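Local coordinates for competence damage-inducible protein A (Enterobacter cloacae subsp. cloacae, PDB 5VU3), which is of unknown function but belongs to the CinA family of competence-damaged proteins, whose relatives include nicotinamide-nucleotide amidohydrolases, at residues F130-V143 / A156-L168. Sequence-based numbering, arbitrary orientation.
Sequences FAWNIGGKTETSRV and AVHYSLAELVTKL
F130 offers one ring face to the edge of Y159, centroids 4.7 Å apart and CD2 of Y159 over the middle of the phenyl; a flat apolar side chain suits this buried spot. W132 adds a polar grip: its NE1-H meets a lone pair of S160 O in the carbonyl plane at 2.9 Å, nearly straight at 162°. That oxygen also accepts from L164 N, so the indole uses spare capacity. K167 crosses one indole face, its NZ 4.7 Å from the six-membered ring centroid in a cation-pi contact. I134, whose branched apolar chain suits the end of strand 127-134, sets CD1 against L164 CD1 (3.9 Å), CB of K167 and CD2 of L168. Past the type I' turn, whose positive phi angles suit G135 and G136, E139 rests its methylenes on K167 CE while its carboxylate bends away, OE2 5.5 Å from K167 NZ. S141 OG, set between backbone N and carbonyl carbon (chi1 64°), shares a 3.0 Å hydrogen bond with Y159 OH, and V143 CG2 makes a CH-pi contact with the tyrosine face. The hairpin borders the five-stranded sheet; helix 149-167 packs on one side beside helix 14-28, while A131 and T140 meet helix 88-101 on the other: a three-layer alpha/beta/alpha sandwich.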
loop_
_atom_site.group_PDB
_atom_site.type_symbol
_atom_site.label_atom_id
_atom_site.label_comp_id
_atom_site.label_asym_id
_atom_site.label_seq_id
_atom_site.Cartn_x
_atom_site.Cartn_y
_atom_site.Cartn_z
ATOM N N PHE A 130 5.348 -13.697 -9.060
ATOM C CA PHE A 130 6.248 -12.674 -8.551
ATOM C C PHE A 130 7.172 -12.209 -9.662
ATOM O O PHE A 130 7.602 -13.012 -10.490
ATOM C CB PHE A 130 7.101 -13.215 -7.388
ATOM C CG PHE A 130 6.294 -13.689 -6.215
ATOM C CD1 PHE A 130 5.756 -14.961 -6.196
ATOM C CD2 PHE A 130 6.078 -12.855 -5.128
ATOM C CE1 PHE A 130 5.004 -15.395 -5.110
ATOM C CE2 PHE A 130 5.330 -13.279 -4.049
ATOM C CZ PHE A 130 4.800 -14.550 -4.033
ATOM N N ALA A 131 7.483 -10.915 -9.673
ATOM C CA ALA A 131 8.539 -10.384 -10.521
ATOM C C ALA A 131 9.468 -9.527 -9.674
ATOM O O ALA A 131 9.015 -8.731 -8.840
ATOM C CB ALA A 131 7.983 -9.557 -11.696
ATOM N N TRP A 132 10.771 -9.699 -9.886
ATOM C CA TRP A 132 11.784 -8.828 -9.307
ATOM C C TRP A 132 12.564 -8.214 -10.461
ATOM O O TRP A 132 13.218 -8.934 -11.220
ATOM C CB TRP A 132 12.725 -9.588 -8.365
ATOM C CG TRP A 132 12.065 -10.343 -7.227
ATOM C CD1 TRP A 132 11.893 -9.906 -5.940
ATOM C CD2 TRP A 132 11.521 -11.672 -7.273
ATOM N NE1 TRP A 132 11.268 -10.880 -5.187
ATOM C CE2 TRP A 132 11.039 -11.975 -5.981
ATOM C CE3 TRP A 132 11.406 -12.640 -8.276
ATOM C CZ2 TRP A 132 10.436 -13.196 -5.676
ATOM C CZ3 TRP A 132 10.807 -13.852 -7.969
ATOM C CH2 TRP A 132 10.336 -14.121 -6.680
ATOM N N ASN A 133 12.472 -6.898 -10.605
ATOM C CA ASN A 133 13.216 -6.149 -11.610
ATOM C C ASN A 133 14.329 -5.404 -10.882
ATOM O O ASN A 133 14.060 -4.506 -10.075
ATOM C CB ASN A 133 12.294 -5.195 -12.374
ATOM C CG ASN A 133 13.009 -4.440 -13.473
ATOM O OD1 ASN A 133 14.148 -4.012 -13.301
ATOM N ND2 ASN A 133 12.335 -4.248 -14.607
ATOM N N ILE A 134 15.570 -5.781 -11.161
ATOM C CA ILE A 134 16.740 -5.155 -10.564
ATOM C C ILE A 134 17.498 -4.459 -11.682
ATOM O O ILE A 134 18.141 -5.115 -12.509
ATOM C CB ILE A 134 17.635 -6.173 -9.845
ATOM C CG1 ILE A 134 16.934 -6.726 -8.600
ATOM C CG2 ILE A 134 18.939 -5.521 -9.452
ATOM C CD1 ILE A 134 17.577 -7.985 -8.043
ATOM N N GLY A 135 17.421 -3.133 -11.720
ATOM C CA GLY A 135 18.152 -2.381 -12.730
ATOM C C GLY A 135 17.779 -2.710 -14.162
ATOM O O GLY A 135 18.603 -2.531 -15.064
ATOM N N GLY A 136 16.553 -3.185 -14.400
ATOM C CA GLY A 136 16.101 -3.536 -15.735
ATOM C C GLY A 136 16.123 -5.020 -16.052
ATOM O O GLY A 136 15.540 -5.431 -17.064
ATOM N N LYS A 137 16.781 -5.824 -15.226
ATOM C CA LYS A 137 16.847 -7.269 -15.391
ATOM C C LYS A 137 15.790 -7.898 -14.495
ATOM O O LYS A 137 15.734 -7.600 -13.298
ATOM C CB LYS A 137 18.252 -7.763 -15.033
ATOM C CG LYS A 137 18.532 -9.256 -15.158
ATOM C CD LYS A 137 19.958 -9.545 -14.659
ATOM C CE LYS A 137 20.318 -11.032 -14.663
ATOM N NZ LYS A 137 20.917 -11.483 -15.952
ATOM N N THR A 138 14.948 -8.755 -15.070
ATOM C CA THR A 138 13.764 -9.262 -14.389
ATOM C C THR A 138 13.847 -10.767 -14.189
ATOM O O THR A 138 14.172 -11.508 -15.122
ATOM C CB THR A 138 12.493 -8.917 -15.170
ATOM O OG1 THR A 138 12.391 -7.494 -15.306
ATOM C CG2 THR A 138 11.256 -9.432 -14.440
ATOM N N GLU A 139 13.536 -11.211 -12.974
ATOM C CA GLU A 139 13.314 -12.613 -12.664
ATOM C C GLU A 139 11.888 -12.788 -12.159
ATOM O O GLU A 139 11.337 -11.901 -11.501
ATOM C CB GLU A 139 14.305 -13.121 -11.612
ATOM C CG GLU A 139 14.271 -14.629 -11.459
ATOM C CD GLU A 139 15.180 -15.336 -12.443
ATOM O OE1 GLU A 139 15.749 -14.660 -13.332
ATOM O OE2 GLU A 139 15.290 -16.578 -12.349
ATOM N N THR A 140 11.289 -13.936 -12.466
ATOM C CA THR A 140 9.915 -14.204 -12.077
ATOM C C THR A 140 9.795 -15.590 -11.459
ATOM O O THR A 140 10.667 -16.452 -11.625
ATOM C CB THR A 140 8.953 -14.099 -13.274
ATOM O OG1 THR A 140 9.349 -15.042 -14.274
ATOM C CG2 THR A 140 8.968 -12.692 -13.866
ATOM N N SER A 141 8.681 -15.807 -10.765
ATOM C CA SER A 141 8.381 -17.138 -10.259
ATOM C C SER A 141 6.877 -17.297 -10.110
ATOM O O SER A 141 6.123 -16.321 -10.074
ATOM C CB SER A 141 9.073 -17.401 -8.919
ATOM O OG SER A 141 8.580 -16.516 -7.942
ATOM N N ARG A 142 6.457 -18.553 -10.013
ATOM C CA ARG A 142 5.060 -18.925 -9.844
ATOM C C ARG A 142 4.986 -19.873 -8.658
ATOM O O ARG A 142 5.664 -20.903 -8.653
ATOM C CB ARG A 142 4.515 -19.595 -11.113
ATOM C CG ARG A 142 3.115 -20.159 -10.965
ATOM C CD ARG A 142 2.688 -20.885 -12.236
ATOM N NE ARG A 142 2.284 -19.946 -13.275
ATOM C CZ ARG A 142 1.035 -19.527 -13.456
ATOM N NH1 ARG A 142 0.063 -19.974 -12.670
ATOM N NH2 ARG A 142 0.759 -18.664 -14.429
ATOM N N VAL A 143 4.192 -19.517 -7.648
ATOM C CA VAL A 143 4.172 -20.245 -6.382
ATOM C C VAL A 143 2.738 -20.586 -6.007
ATOM O O VAL A 143 1.818 -19.792 -6.234
ATOM C CB VAL A 143 4.839 -19.438 -5.249
ATOM C CG1 VAL A 143 4.871 -20.250 -3.954
ATOM C CG2 VAL A 143 6.245 -19.003 -5.641
ATOM N N ALA A 156 3.309 -14.835 0.984
ATOM C CA ALA A 156 3.739 -14.187 -0.252
ATOM C C ALA A 156 4.599 -12.966 0.041
ATOM O O ALA A 156 5.609 -12.733 -0.634
ATOM C CB ALA A 156 2.530 -13.801 -1.098
ATOM N N VAL A 157 4.216 -12.178 1.045
ATOM C CA VAL A 157 5.020 -11.022 1.433
ATOM C C VAL A 157 6.411 -11.467 1.865
ATOM O O VAL A 157 7.426 -10.913 1.422
ATOM C CB VAL A 157 4.308 -10.222 2.538
ATOM C CG1 VAL A 157 5.273 -9.217 3.184
ATOM C CG2 VAL A 157 3.092 -9.503 1.960
ATOM N N HIS A 158 6.476 -12.477 2.699
ATOM C CA HIS A 158 7.748 -13.000 3.160
ATOM C C HIS A 158 8.580 -13.518 2.013
ATOM O O HIS A 158 9.711 -13.232 1.907
ATOM C CB HIS A 158 7.544 -14.073 4.228
ATOM C CG HIS A 158 8.803 -14.707 4.745
ATOM N ND1 HIS A 158 9.494 -15.660 4.055
ATOM C CD2 HIS A 158 9.480 -14.523 5.896
ATOM C CE1 HIS A 158 10.533 -16.045 4.761
ATOM N NE2 HIS A 158 10.553 -15.359 5.877
ATOM N N TYR A 159 7.952 -14.283 1.150
ATOM C CA TYR A 159 8.669 -14.875 0.026
ATOM C C TYR A 159 9.241 -13.802 -0.901
ATOM O O TYR A 159 10.396 -13.904 -1.332
ATOM C CB TYR A 159 7.741 -15.832 -0.732
ATOM C CG TYR A 159 8.304 -16.383 -2.025
ATOM C CD1 TYR A 159 9.032 -17.570 -2.046
ATOM C CD2 TYR A 159 8.080 -15.731 -3.234
ATOM C CE1 TYR A 159 9.542 -18.079 -3.234
ATOM C CE2 TYR A 159 8.580 -16.231 -4.419
ATOM C CZ TYR A 159 9.310 -17.399 -4.417
ATOM O OH TYR A 159 9.802 -17.880 -5.607
ATOM N N SER A 160 8.463 -12.755 -1.202
ATOM C CA SER A 160 8.964 -11.712 -2.099
ATOM C C SER A 160 10.196 -11.038 -1.517
ATOM O O SER A 160 11.151 -10.731 -2.244
ATOM C CB SER A 160 7.875 -10.672 -2.392
ATOM O OG SER A 160 7.593 -9.858 -1.258
ATOM N N LEU A 161 10.204 -10.824 -0.197
ATOM C CA LEU A 161 11.327 -10.153 0.446
ATOM C C LEU A 161 12.540 -11.066 0.548
ATOM O O LEU A 161 13.675 -10.626 0.326
ATOM C CB LEU A 161 10.906 -9.672 1.839
ATOM C CG LEU A 161 9.876 -8.535 1.825
ATOM C CD1 LEU A 161 9.173 -8.427 3.188
ATOM C CD2 LEU A 161 10.560 -7.221 1.459
ATOM N N ALA A 162 12.326 -12.334 0.921
ATOM C CA ALA A 162 13.444 -13.258 1.089
ATOM C C ALA A 162 14.179 -13.470 -0.225
ATOM O O ALA A 162 15.417 -13.512 -0.261
ATOM C CB ALA A 162 12.944 -14.595 1.638
ATOM N N GLU A 163 13.428 -13.606 -1.316
ATOM C CA GLU A 163 14.049 -13.773 -2.622
ATOM C C GLU A 163 14.853 -12.544 -3.020
ATOM O O GLU A 163 15.967 -12.669 -3.537
ATOM C CB GLU A 163 12.972 -14.081 -3.660
ATOM C CG GLU A 163 12.355 -15.454 -3.478
ATOM C CD GLU A 163 13.414 -16.515 -3.227
ATOM O OE1 GLU A 163 14.038 -16.953 -4.217
ATOM O OE2 GLU A 163 13.627 -16.899 -2.052
ATOM N N LEU A 164 14.300 -11.346 -2.804
ATOM C CA LEU A 164 15.027 -10.135 -3.171
ATOM C C LEU A 164 16.315 -10.004 -2.372
ATOM O O LEU A 164 17.355 -9.620 -2.920
ATOM C CB LEU A 164 14.155 -8.894 -2.965
ATOM C CG LEU A 164 14.829 -7.595 -3.436
ATOM C CD1 LEU A 164 15.296 -7.729 -4.892
ATOM C CD2 LEU A 164 13.910 -6.375 -3.280
ATOM N N VAL A 165 16.265 -10.307 -1.072
ATOM C CA VAL A 165 17.472 -10.242 -0.249
ATOM C C VAL A 165 18.555 -11.138 -0.836
ATOM O O VAL A 165 19.713 -10.732 -0.990
ATOM C CB VAL A 165 17.154 -10.621 1.209
ATOM C CG1 VAL A 165 18.443 -10.907 1.970
ATOM C CG2 VAL A 165 16.386 -9.495 1.885
ATOM N N THR A 166 18.185 -12.371 -1.185
ATOM C CA THR A 166 19.137 -13.294 -1.792
ATOM C C THR A 166 19.692 -12.738 -3.095
ATOM O O THR A 166 20.904 -12.795 -3.335
ATOM C CB THR A 166 18.467 -14.643 -2.037
ATOM O OG1 THR A 166 18.039 -15.194 -0.786
ATOM C CG2 THR A 166 19.443 -15.608 -2.706
ATOM N N LYS A 167 18.819 -12.190 -3.945
ATOM C CA LYS A 167 19.263 -11.667 -5.232
ATOM C C LYS A 167 20.229 -10.502 -5.080
ATOM O O LYS A 167 21.033 -10.257 -5.986
ATOM C CB LYS A 167 18.056 -11.242 -6.068
ATOM C CG LYS A 167 17.246 -12.419 -6.611
ATOM C CD LYS A 167 15.862 -11.977 -7.055
ATOM C CE LYS A 167 15.172 -13.042 -7.889
ATOM N NZ LYS A 167 15.319 -14.409 -7.323
ATOM N N LEU A 168 20.180 -9.785 -3.957
ATOM C CA LEU A 168 21.067 -8.653 -3.723
ATOM C C LEU A 168 22.262 -8.992 -2.838
ATOM O O LEU A 168 23.049 -8.097 -2.520
ATOM C CB LEU A 168 20.288 -7.483 -3.111
ATOM C CG LEU A 168 19.147 -6.873 -3.927
ATOM C CD1 LEU A 168 18.320 -5.957 -3.047
ATOM C CD2 LEU A 168 19.691 -6.100 -5.128
#